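Local structure of imidazoleglycerol-phosphate dehydratase (Pyrococcus furiosus, 5DNL) at residues A[22-27]-A[53-58]; A[69-74]-A[163-168]; A[106-111]-A[140-145]. The protein catalyses the dehydration of D-erythro-1-(imidazol-4-yl)glycerol 3-phosphate to 3-(imidazol-4-yl)-2-oxopropyl phosphate, the sixth step of histidine biosynthesis. One frame throughout, in Å; residues are numbered along the deposited sequence.

Interaction 1 of 3, residues A[22-27]-A[53-58]; sequences TNDLIL and HLWEDI. With MN (manganese (II) ion), chain E; MN (manganese (II) ion), chain D; 5DL ([(2S)-2-hydroxy-3-(1H-1,2,4-triazol-1-yl)propyl]phosphonic acid), chain F.
L27 fills the apolar centre of this buried contact. Here, in a protein of the S5 clan, two helices pack together: the first turn of helix 25-38 lies against helix 51-69. CG of L27 stands anti to the backbone N (chi1 -172°), and its two methyls serve different partners. CD1 sits over the middle of one face of the W55 six-membered ring, 3.6 Å from the centroid, a CH-pi contact. CD2 of L27 meets CD2 of L54 at 3.7 Å and also touches I58 CG1. I26 CG2 comes to the edge of the indole. D24 CB closes the apolar patch at 3.6 Å from L54 CD2. L118 and F122 of helix 116-130 also pack on W55.

The polar edge belongs to D24, the N-cap of helix 25-38. Its OD1 accepts from L27 N at 3.1 Å, and weakly from I26 N. Its OD2 also forms a salt bridge with R51. The same helix that presents W55 carries H53 and E56, whose NE2 and OE1 bind two different manganese ions. W55 NE1 donates to D24 OD2 at 2.9 Å, with the oxygen 7° out of the ring plane but the donor above the carboxylate plane.

Interaction 2 of 3, residues A[69-74]-A[163-168]; sequences NLPEKF and TKESER
The side chains meet mostly at angles. L70 and T163 cross at about a right angle, with L70 CD2 3.8 Å from T163 CG2. P71 and E165 cross obliquely, and P71 CG lies 3.8 Å from E165 CB. L70 also turns back on its own segment, where CD1 covers one face of the F74 ring, offset toward the rim. A water lies over the centre of the opposite face and donates to both F74 O and R168 O. Between these groups the backbones form a single beta bridge, F74 with E165. It joins the loop after helix 51-69 to the loop after helix 144-162. S166 N donates to K73 O at 2.9 Å, nearly straight (172°). S166 OG accepts from R168 N at 3.0 Å, an ST turn, and also bonds to E170. K73 is extended beyond CG and runs along the backbone of this turn, with CB 3.5 Å from R168 O and CD 3.6 Å from E167 O. An alanine here would probably loosen the packing on E167 and R168, because the chain beyond CB would be gone. R168 NH1 bonds to F36 O of a neighbouring subunit, with a cation-pi contact to F36.

Interaction 3 of 3, residues A[106-111]-A[140-145]; sequences NIKDAE and SGENAH. With MN (manganese (II) ion), chain B; 5DL ([(2S)-2-hydroxy-3-(1H-1,2,4-triazol-1-yl)propyl]phosphonic acid), chain C.
The H145 imidazole is the main flat group. Over one face lies C5 of the inhibitor's triazole, 3.3 Å above the ring plane and offset toward the rim. At the edge stands the E111 carboxylate, its plane turned 54° from that of the ring. H145 ND1 donates to E111 OE2 at 2.8 Å, meeting the syn lone pair, and the oxygen lies only 7° out of the ring plane. On the far side of the ring, H145 NE2 binds a manganese ion at 2.3 Å. H29 and E149 of the same chain, H53 of a neighbouring subunit, and N1 and O13 of the inhibitor complete that site.

The loop 106-111 holds the start of helix 144-162 by its backbone. E142 O accepts from both K108 N and D109 N, the first on a lone pair and the second from above the carbonyl plane. A144 N donates to D109 O at 3.0 Å. D109 and N143 form a single beta bridge, and N143 is the N-cap, its OD1 accepting from H146 N. A144 CB packs on I107 CG2 at 3.5 Å. Further out, K108 lies alongside E142, with a long salt bridge of 3.8 Å from NZ to OE2. D109 OD2 is 4.2 Å from E142 OE1, a pair of like charges bridged by a water; K120 of the same neighbouring subunit pairs with D109.

E111 OE1 accepts from H52 and bonds to S117, both of that subunit, so the carboxylate is held at both oxygens. With the proton on ND1, H145 presents the NE2 lone pair to the metal. The negative E111 is likely to polarise the ring and strengthen it as a ligand.

In the fold
From the N terminus, interaction 1 comes first. It closes the loop of 25 residues that runs through helix 25-38 and strand 42-48, and joins that helix to helix 51-69. Interaction 2 starts after it, at the end of helix 51-69, and spans 88 residues to the loop after helix 144-162. Interaction 3 is nested inside this long loop. It ties the loop after strand 100-104 to the start of helix 144-162, so interactions 2 and 3 lie at opposite ends of that helix, their centres 36 Å apart. The centres of interactions 1 and 3 are 20 Å apart, and both touch the same neighbouring subunit. Each carries manganese ligands.

Interaction 1 of 3, residues A[22-27]-A[53-58]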
loop_
_atom_site.group_PDB
_atom_site.type_symbol
_atom_site.label_atom_id
_atom_site.label_comp_id
_atom_site.label_asym_id
_atom_site.label_seq_id
_atom_site.Cartn_x
_atom_site.Cartn_y
_atom_site.Cartn_z
ATOM N N THR A 22 -43.370 23.892 19.913
ATOM C CA THR A 22 -42.177 24.715 19.752
ATOM C C THR A 22 -42.099 25.445 18.431
ATOM O O THR A 22 -41.139 26.189 18.205
ATOM C CB THR A 22 -40.924 23.833 19.841
ATOM O OG1 THR A 22 -40.896 22.922 18.732
ATOM C CG2 THR A 22 -40.888 23.064 21.138
ATOM N N ASN A 23 -43.072 25.231 17.556
ATOM C CA ASN A 23 -43.028 25.698 16.159
ATOM C C ASN A 23 -41.958 25.001 15.303
ATOM O O ASN A 23 -41.550 25.516 14.275
ATOM C CB ASN A 23 -42.926 27.232 16.078
ATOM C CG ASN A 23 -44.083 27.909 16.770
ATOM O OD1 ASN A 23 -45.231 27.728 16.368
ATOM N ND2 ASN A 23 -43.800 28.651 17.840
ATOM N N ASP A 24 -41.539 23.803 15.730
ATOM C CA ASP A 24 -40.671 22.932 14.945
ATOM C C ASP A 24 -41.289 21.532 15.112
ATOM O O ASP A 24 -41.252 20.977 16.218
ATOM C CB ASP A 24 -39.259 23.029 15.528
ATOM C CG ASP A 24 -38.264 22.077 14.887
ATOM O OD1 ASP A 24 -38.652 21.017 14.386
ATOM O OD2 ASP A 24 -37.076 22.393 14.919
ATOM N N LEU A 25 -41.878 20.979 14.046
ATOM C CA LEU A 25 -42.613 19.727 14.181
ATOM C C LEU A 25 -41.717 18.538 14.512
ATOM O O LEU A 25 -42.162 17.588 15.167
ATOM C CB LEU A 25 -43.437 19.407 12.931
ATOM C CG LEU A 25 -44.533 20.414 12.587
ATOM C CD1 LEU A 25 -45.320 19.960 11.356
ATOM C CD2 LEU A 25 -45.468 20.638 13.756
ATOM N N ILE A 26 -40.458 18.598 14.080
ATOM C CA ILE A 26 -39.509 17.542 14.419
ATOM C C ILE A 26 -39.216 17.564 15.919
ATOM O O ILE A 26 -39.254 16.517 16.589
ATOM C CB ILE A 26 -38.175 17.664 13.643
ATOM C CG1 ILE A 26 -38.403 17.694 12.115
ATOM C CG2 ILE A 26 -37.192 16.583 14.063
ATOM C CD1 ILE A 26 -38.810 16.392 11.494
ATOM N N LEU A 27 -38.887 18.738 16.448
ATOM C CA LEU A 27 -38.601 18.851 17.868
ATOM C C LEU A 27 -39.820 18.521 18.705
ATOM O O LEU A 27 -39.697 17.900 19.761
ATOM C CB LEU A 27 -38.069 20.249 18.221
ATOM C CG LEU A 27 -37.566 20.402 19.649
ATOM C CD1 LEU A 27 -36.462 19.405 19.997
ATOM C CD2 LEU A 27 -37.068 21.834 19.821
ATOM N N HIS A 53 -30.794 27.741 17.781
ATOM C CA HIS A 53 -31.060 28.430 19.044
ATOM C C HIS A 53 -32.225 27.752 19.789
ATOM O O HIS A 53 -32.186 27.602 21.000
ATOM C CB HIS A 53 -31.367 29.903 18.843
ATOM C CG HIS A 53 -30.246 30.688 18.228
ATOM N ND1 HIS A 53 -30.466 31.857 17.538
ATOM C CD2 HIS A 53 -28.908 30.487 18.194
ATOM C CE1 HIS A 53 -29.322 32.344 17.107
ATOM N NE2 HIS A 53 -28.358 31.542 17.509
ATOM N N LEU A 54 -33.258 27.344 19.062
ATOM C CA LEU A 54 -34.364 26.611 19.662
ATOM C C LEU A 54 -33.941 25.308 20.308
ATOM O O LEU A 54 -34.246 25.038 21.458
ATOM C CB LEU A 54 -35.444 26.319 18.629
ATOM C CG LEU A 54 -36.594 25.439 19.083
ATOM C CD1 LEU A 54 -37.460 26.160 20.117
ATOM C CD2 LEU A 54 -37.405 24.963 17.888
ATOM N N TRP A 55 -33.238 24.465 19.554
ATOM C CA TRP A 55 -32.856 23.143 20.081
ATOM C C TRP A 55 -31.955 23.248 21.316
ATOM O O TRP A 55 -32.135 22.540 22.308
ATOM C CB TRP A 55 -32.231 22.256 18.983
ATOM C CG TRP A 55 -33.242 21.672 18.024
ATOM C CD1 TRP A 55 -34.112 22.366 17.222
ATOM C CD2 TRP A 55 -33.506 20.277 17.791
ATOM N NE1 TRP A 55 -34.881 21.489 16.503
ATOM C CE2 TRP A 55 -34.536 20.208 16.830
ATOM C CE3 TRP A 55 -32.955 19.078 18.287
ATOM C CZ2 TRP A 55 -35.035 18.996 16.364
ATOM C CZ3 TRP A 55 -33.449 17.881 17.816
ATOM C CH2 TRP A 55 -34.481 17.851 16.871
ATOM N N GLU A 56 -30.951 24.112 21.230
ATOM C CA GLU A 56 -30.031 24.320 22.342
ATOM C C GLU A 56 -30.784 24.900 23.540
ATOM O O GLU A 56 -30.610 24.419 24.661
ATOM C CB GLU A 56 -28.922 25.276 21.907
ATOM C CG GLU A 56 -28.019 25.707 23.040
ATOM C CD GLU A 56 -26.753 26.380 22.568
ATOM O OE1 GLU A 56 -26.582 26.571 21.342
ATOM O OE2 GLU A 56 -25.945 26.747 23.441
ATOM N N ASP A 57 -31.598 25.938 23.315
ATOM C CA ASP A 57 -32.228 26.621 24.435
ATOM C C ASP A 57 -33.346 25.794 25.085
ATOM O O ASP A 57 -33.556 25.873 26.292
ATOM C CB ASP A 57 -32.708 27.982 23.984
ATOM C CG ASP A 57 -31.553 28.912 23.591
ATOM O OD1 ASP A 57 -30.345 28.517 23.631
ATOM O OD2 ASP A 57 -31.857 30.061 23.228
ATOM N N ILE A 58 -34.011 24.966 24.286
ATOM C CA ILE A 58 -34.909 23.931 24.806
ATOM C C ILE A 58 -34.139 22.985 25.705
ATOM O O ILE A 58 -34.578 22.646 26.818
ATOM C CB ILE A 58 -35.623 23.187 23.648
ATOM C CG1 ILE A 58 -36.758 24.046 23.069
ATOM C CG2 ILE A 58 -36.114 21.799 24.061
ATOM C CD1 ILE A 58 -38.046 24.060 23.874
HETATM MN MN MN E . -26.093 32.056 17.071
HETATM MN MN MN D . -24.832 26.332 20.048
HETATM N N1 5DL F . -25.317 30.439 18.412
HETATM C C3 5DL F . -24.372 29.579 20.262
HETATM N N2 5DL F . -24.602 30.692 19.556
HETATM C C8 5DL F . -24.593 34.350 20.702
HETATM C C7 5DL F . -25.220 33.035 20.235
HETATM C C6 5DL F . -24.129 32.010 19.965
HETATM C C5 5DL F . -25.508 29.117 18.470
HETATM O O10 5DL F . -24.292 33.442 23.206
HETATM P P9 5DL F . -23.566 34.263 22.196
HETATM O O11 5DL F . -23.322 35.690 22.625
HETATM O O12 5DL F . -22.228 33.631 21.840
HETATM O O13 5DL F . -25.993 33.224 19.040
HETATM N N4 5DL F . -24.955 28.555 19.570
HETATM O O HOH W 1 -23.832 27.053 21.875
#

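Interaction 2 of 3, residues A[69-74]-A[163-168]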
loop_
_atom_site.group_PDB
_atom_site.type_symbol
_atom_site.label_atom_id
_atom_site.label_comp_id
_atom_site.label_asym_id
_atom_site.label_seq_id
_atom_site.Cartn_x
_atom_site.Cartn_y
_atom_site.Cartn_z
ATOM N N ASN A 69 -36.759 20.280 39.624
ATOM C CA ASN A 69 -37.700 19.238 40.042
ATOM C C ASN A 69 -37.045 18.095 40.840
ATOM O O ASN A 69 -37.767 17.260 41.398
ATOM C CB ASN A 69 -38.405 18.701 38.784
ATOM C CG ASN A 69 -39.671 17.930 39.075
ATOM O OD1 ASN A 69 -39.763 16.740 38.763
ATOM N ND2 ASN A 69 -40.664 18.602 39.641
ATOM N N LEU A 70 -35.704 18.030 40.906
ATOM C CA LEU A 70 -35.048 16.893 41.519
ATOM C C LEU A 70 -35.338 16.888 43.010
ATOM O O LEU A 70 -35.315 17.950 43.622
ATOM C CB LEU A 70 -33.514 16.950 41.380
ATOM C CG LEU A 70 -32.895 16.559 40.055
ATOM C CD1 LEU A 70 -31.391 16.818 40.096
ATOM C CD2 LEU A 70 -33.173 15.091 39.768
ATOM N N PRO A 71 -35.554 15.698 43.577
ATOM C CA PRO A 71 -35.520 15.643 45.040
ATOM C C PRO A 71 -34.130 15.938 45.604
ATOM O O PRO A 71 -33.138 15.940 44.878
ATOM C CB PRO A 71 -35.934 14.212 45.358
ATOM C CG PRO A 71 -35.731 13.431 44.122
ATOM C CD PRO A 71 -35.783 14.382 42.963
ATOM N N GLU A 72 -34.052 16.184 46.902
ATOM C CA GLU A 72 -32.785 16.486 47.547
ATOM C C GLU A 72 -31.781 15.362 47.316
ATOM O O GLU A 72 -30.632 15.616 46.972
ATOM C CB GLU A 72 -33.005 16.688 49.049
ATOM C CG GLU A 72 -31.777 17.109 49.840
ATOM C CD GLU A 72 -32.054 17.121 51.328
ATOM O OE1 GLU A 72 -31.354 16.404 52.069
ATOM O OE2 GLU A 72 -32.994 17.826 51.749
ATOM N N LYS A 73 -32.234 14.138 47.507
ATOM C CA LYS A 73 -31.422 12.945 47.304
ATOM C C LYS A 73 -32.022 12.211 46.124
ATOM O O LYS A 73 -33.188 11.810 46.157
ATOM C CB LYS A 73 -31.460 12.057 48.540
ATOM C CG LYS A 73 -30.877 12.752 49.760
ATOM C CD LYS A 73 -31.029 11.899 51.006
ATOM C CE LYS A 73 -30.701 12.711 52.246
ATOM N NZ LYS A 73 -30.650 11.850 53.453
ATOM N N PHE A 74 -31.213 11.991 45.085
ATOM C CA PHE A 74 -31.700 11.393 43.844
ATOM C C PHE A 74 -30.755 10.288 43.386
ATOM O O PHE A 74 -29.580 10.263 43.769
ATOM C CB PHE A 74 -31.886 12.455 42.750
ATOM C CG PHE A 74 -30.702 13.342 42.570
ATOM C CD1 PHE A 74 -29.678 12.999 41.702
ATOM C CD2 PHE A 74 -30.582 14.530 43.286
ATOM C CE1 PHE A 74 -28.576 13.815 41.559
ATOM C CE2 PHE A 74 -29.482 15.355 43.137
ATOM C CZ PHE A 74 -28.464 14.987 42.272
ATOM N N THR A 163 -33.611 10.477 37.980
ATOM C CA THR A 163 -34.260 11.578 38.699
ATOM C C THR A 163 -35.141 11.073 39.847
ATOM O O THR A 163 -35.740 11.884 40.545
ATOM C CB THR A 163 -35.106 12.458 37.752
ATOM O OG1 THR A 163 -36.129 11.666 37.143
ATOM C CG2 THR A 163 -34.236 13.096 36.669
ATOM N N LYS A 164 -35.211 9.765 40.044
ATOM C CA LYS A 164 -36.015 9.198 41.150
ATOM C C LYS A 164 -35.365 9.497 42.481
ATOM O O LYS A 164 -34.151 9.593 42.587
ATOM C CB LYS A 164 -36.146 7.679 40.995
ATOM C CG LYS A 164 -37.485 7.178 40.495
ATOM C CD LYS A 164 -37.536 5.649 40.456
ATOM C CE LYS A 164 -37.128 4.966 41.758
ATOM N NZ LYS A 164 -37.503 3.525 41.774
ATOM N N GLU A 165 -36.176 9.616 43.531
ATOM C CA GLU A 165 -35.646 9.847 44.866
ATOM C C GLU A 165 -34.817 8.653 45.391
ATOM O O GLU A 165 -35.160 7.495 45.141
ATOM C CB GLU A 165 -36.800 10.193 45.839
ATOM C CG GLU A 165 -36.312 10.622 47.212
ATOM C CD GLU A 165 -37.421 11.129 48.112
ATOM O OE1 GLU A 165 -37.119 11.538 49.249
ATOM O OE2 GLU A 165 -38.590 11.118 47.692
ATOM N N SER A 166 -33.735 8.980 46.094
ATOM C CA SER A 166 -32.808 8.038 46.717
ATOM C C SER A 166 -32.817 8.251 48.221
ATOM O O SER A 166 -33.177 9.322 48.702
ATOM C CB SER A 166 -31.376 8.315 46.231
ATOM O OG SER A 166 -30.426 7.556 46.985
ATOM N N GLU A 167 -32.343 7.250 48.952
ATOM C CA GLU A 167 -32.146 7.390 50.397
ATOM C C GLU A 167 -30.850 8.107 50.803
ATOM O O GLU A 167 -30.691 8.452 51.966
ATOM C CB GLU A 167 -32.238 6.016 51.079
ATOM C CG GLU A 167 -33.660 5.471 51.126
ATOM C CD GLU A 167 -33.717 3.988 51.452
ATOM O OE1 GLU A 167 -33.390 3.170 50.566
ATOM O OE2 GLU A 167 -34.105 3.638 52.588
ATOM N N ARG A 168 -29.924 8.359 49.869
ATOM C CA ARG A 168 -28.656 9.004 50.216
ATOM C C ARG A 168 -28.187 9.946 49.115
ATOM O O ARG A 168 -28.700 9.901 47.984
ATOM C CB ARG A 168 -27.581 7.929 50.475
ATOM C CG ARG A 168 -27.273 7.079 49.255
ATOM C CD ARG A 168 -26.303 5.932 49.502
ATOM N NE ARG A 168 -26.092 5.207 48.248
ATOM C CZ ARG A 168 -25.261 4.179 48.072
ATOM N NH1 ARG A 168 -25.154 3.654 46.849
ATOM N NH2 ARG A 168 -24.558 3.698 49.073
HETATM O O HOH W 2 -37.331 14.341 39.868
HETATM O O HOH W 3 -34.721 13.570 49.035
HETATM O O HOH W 4 -28.172 11.684 45.572
#

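Interaction 3 of 3, residues A[106-111]-A[140-145]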
loop_
_atom_site.group_PDB
_atom_site.type_symbol
_atom_site.label_atom_id
_atom_site.label_comp_id
_atom_site.label_asym_id
_atom_site.label_seq_id
_atom_site.Cartn_x
_atom_site.Cartn_y
_atom_site.Cartn_z
ATOM N N ASN A 106 -24.021 7.832 13.718
ATOM C CA ASN A 106 -23.535 7.584 12.363
ATOM C C ASN A 106 -24.747 7.389 11.481
ATOM O O ASN A 106 -25.277 6.282 11.354
ATOM C CB ASN A 106 -22.607 6.365 12.313
ATOM C CG ASN A 106 -21.988 6.158 10.941
ATOM O OD1 ASN A 106 -22.190 6.944 10.027
ATOM N ND2 ASN A 106 -21.214 5.091 10.804
ATOM N N ILE A 107 -25.231 8.502 10.952
ATOM C CA ILE A 107 -26.421 8.499 10.120
ATOM C C ILE A 107 -26.036 8.224 8.680
ATOM O O ILE A 107 -25.282 9.011 8.084
ATOM C CB ILE A 107 -27.140 9.844 10.215
ATOM C CG1 ILE A 107 -27.651 10.092 11.643
ATOM C CG2 ILE A 107 -28.291 9.898 9.225
ATOM C CD1 ILE A 107 -28.272 11.452 11.858
ATOM N N LYS A 108 -26.539 7.127 8.127
ATOM C CA LYS A 108 -26.277 6.741 6.733
ATOM C C LYS A 108 -27.359 7.312 5.828
ATOM O O LYS A 108 -27.055 7.857 4.792
ATOM C CB LYS A 108 -26.188 5.231 6.575
ATOM C CG LYS A 108 -25.904 4.772 5.141
ATOM C CD LYS A 108 -25.673 3.275 5.044
ATOM C CE LYS A 108 -25.312 2.856 3.624
ATOM N NZ LYS A 108 -25.378 1.378 3.460
ATOM N N ASP A 109 -28.622 7.158 6.219
ATOM C CA ASP A 109 -29.749 7.638 5.419
ATOM C C ASP A 109 -30.330 8.892 6.088
ATOM O O ASP A 109 -31.088 8.822 7.073
ATOM C CB ASP A 109 -30.818 6.558 5.270
ATOM C CG ASP A 109 -30.272 5.209 4.736
ATOM O OD1 ASP A 109 -29.319 5.191 3.938
ATOM O OD2 ASP A 109 -30.842 4.164 5.123
ATOM N N ALA A 110 -29.931 10.051 5.586
ATOM C CA ALA A 110 -30.330 11.319 6.166
ATOM C C ALA A 110 -31.809 11.586 5.944
ATOM O O ALA A 110 -32.426 11.053 5.013
ATOM C CB ALA A 110 -29.499 12.443 5.567
ATOM N N GLU A 111 -32.368 12.446 6.781
ATOM C CA GLU A 111 -33.763 12.833 6.656
ATOM C C GLU A 111 -33.911 14.317 6.965
ATOM O O GLU A 111 -33.380 14.799 7.980
ATOM C CB GLU A 111 -34.590 12.015 7.647
ATOM C CG GLU A 111 -36.088 12.160 7.471
ATOM C CD GLU A 111 -36.846 11.104 8.258
ATOM O OE1 GLU A 111 -36.526 9.900 8.099
ATOM O OE2 GLU A 111 -37.705 11.501 9.068
ATOM N N SER A 140 -25.940 0.437 16.604
ATOM C CA SER A 140 -26.311 0.008 15.262
ATOM C C SER A 140 -27.232 1.060 14.674
ATOM O O SER A 140 -27.860 1.822 15.408
ATOM C CB SER A 140 -27.061 -1.323 15.293
ATOM O OG SER A 140 -26.337 -2.311 15.988
ATOM N N GLY A 141 -27.325 1.079 13.352
ATOM C CA GLY A 141 -28.371 1.829 12.685
ATOM C C GLY A 141 -27.906 2.590 11.478
ATOM O O GLY A 141 -26.722 2.852 11.298
ATOM N N GLU A 142 -28.893 2.962 10.669
ATOM C CA GLU A 142 -28.681 3.752 9.452
ATOM C C GLU A 142 -29.632 4.938 9.306
ATOM O O GLU A 142 -29.235 5.981 8.806
ATOM C CB GLU A 142 -28.806 2.827 8.228
ATOM C CG GLU A 142 -27.806 1.664 8.331
ATOM C CD GLU A 142 -27.501 0.943 7.042
ATOM O OE1 GLU A 142 -28.314 0.990 6.116
ATOM O OE2 GLU A 142 -26.432 0.310 6.963
ATOM N N ASN A 143 -30.894 4.779 9.704
ATOM C CA ASN A 143 -31.920 5.776 9.440
ATOM C C ASN A 143 -31.893 6.950 10.428
ATOM O O ASN A 143 -31.929 6.755 11.642
ATOM C CB ASN A 143 -33.300 5.122 9.485
ATOM C CG ASN A 143 -34.399 6.077 9.138
ATOM O OD1 ASN A 143 -34.841 6.844 9.974
ATOM N ND2 ASN A 143 -34.829 6.072 7.877
ATOM N N ALA A 144 -31.832 8.174 9.923
ATOM C CA ALA A 144 -31.690 9.355 10.795
ATOM C C ALA A 144 -32.801 9.468 11.838
ATOM O O ALA A 144 -32.538 9.736 12.989
ATOM C CB ALA A 144 -31.655 10.637 9.970
ATOM N N HIS A 145 -34.037 9.298 11.407
ATOM C CA HIS A 145 -35.197 9.463 12.293
ATOM C C HIS A 145 -35.156 8.381 13.357
ATOM O O HIS A 145 -35.376 8.663 14.546
ATOM C CB HIS A 145 -36.464 9.339 11.440
ATOM C CG HIS A 145 -37.757 9.658 12.119
ATOM N ND1 HIS A 145 -38.740 10.360 11.460
ATOM C CD2 HIS A 145 -38.292 9.289 13.305
ATOM C CE1 HIS A 145 -39.808 10.458 12.234
ATOM N NE2 HIS A 145 -39.567 9.813 13.353
HETATM MN MN MN B . -41.239 8.997 14.775
HETATM N N1 5DL C . -40.835 7.039 13.766
HETATM C C3 5DL C . -40.916 4.808 13.499
HETATM N N2 5DL C . -41.109 5.826 14.346
HETATM C C8 5DL C . -43.250 5.979 17.522
HETATM C C7 5DL C . -42.885 6.286 16.069
HETATM C C6 5DL C . -41.549 5.644 15.725
HETATM C C5 5DL C . -40.471 6.697 12.526
HETATM O O10 5DL C . -44.149 3.534 16.893
HETATM P P9 5DL C . -43.375 4.224 17.964
HETATM O O11 5DL C . -44.032 4.176 19.323
HETATM O O12 5DL C . -41.974 3.642 18.085
HETATM O O13 5DL C . -42.798 7.701 15.842
HETATM N N4 5DL C . -40.505 5.361 12.318
HETATM O O HOH W 5 -24.788 4.089 9.698
HETATM O O HOH W 6 -33.502 4.139 6.135
HETATM O O HOH W 7 -30.952 1.111 5.727
#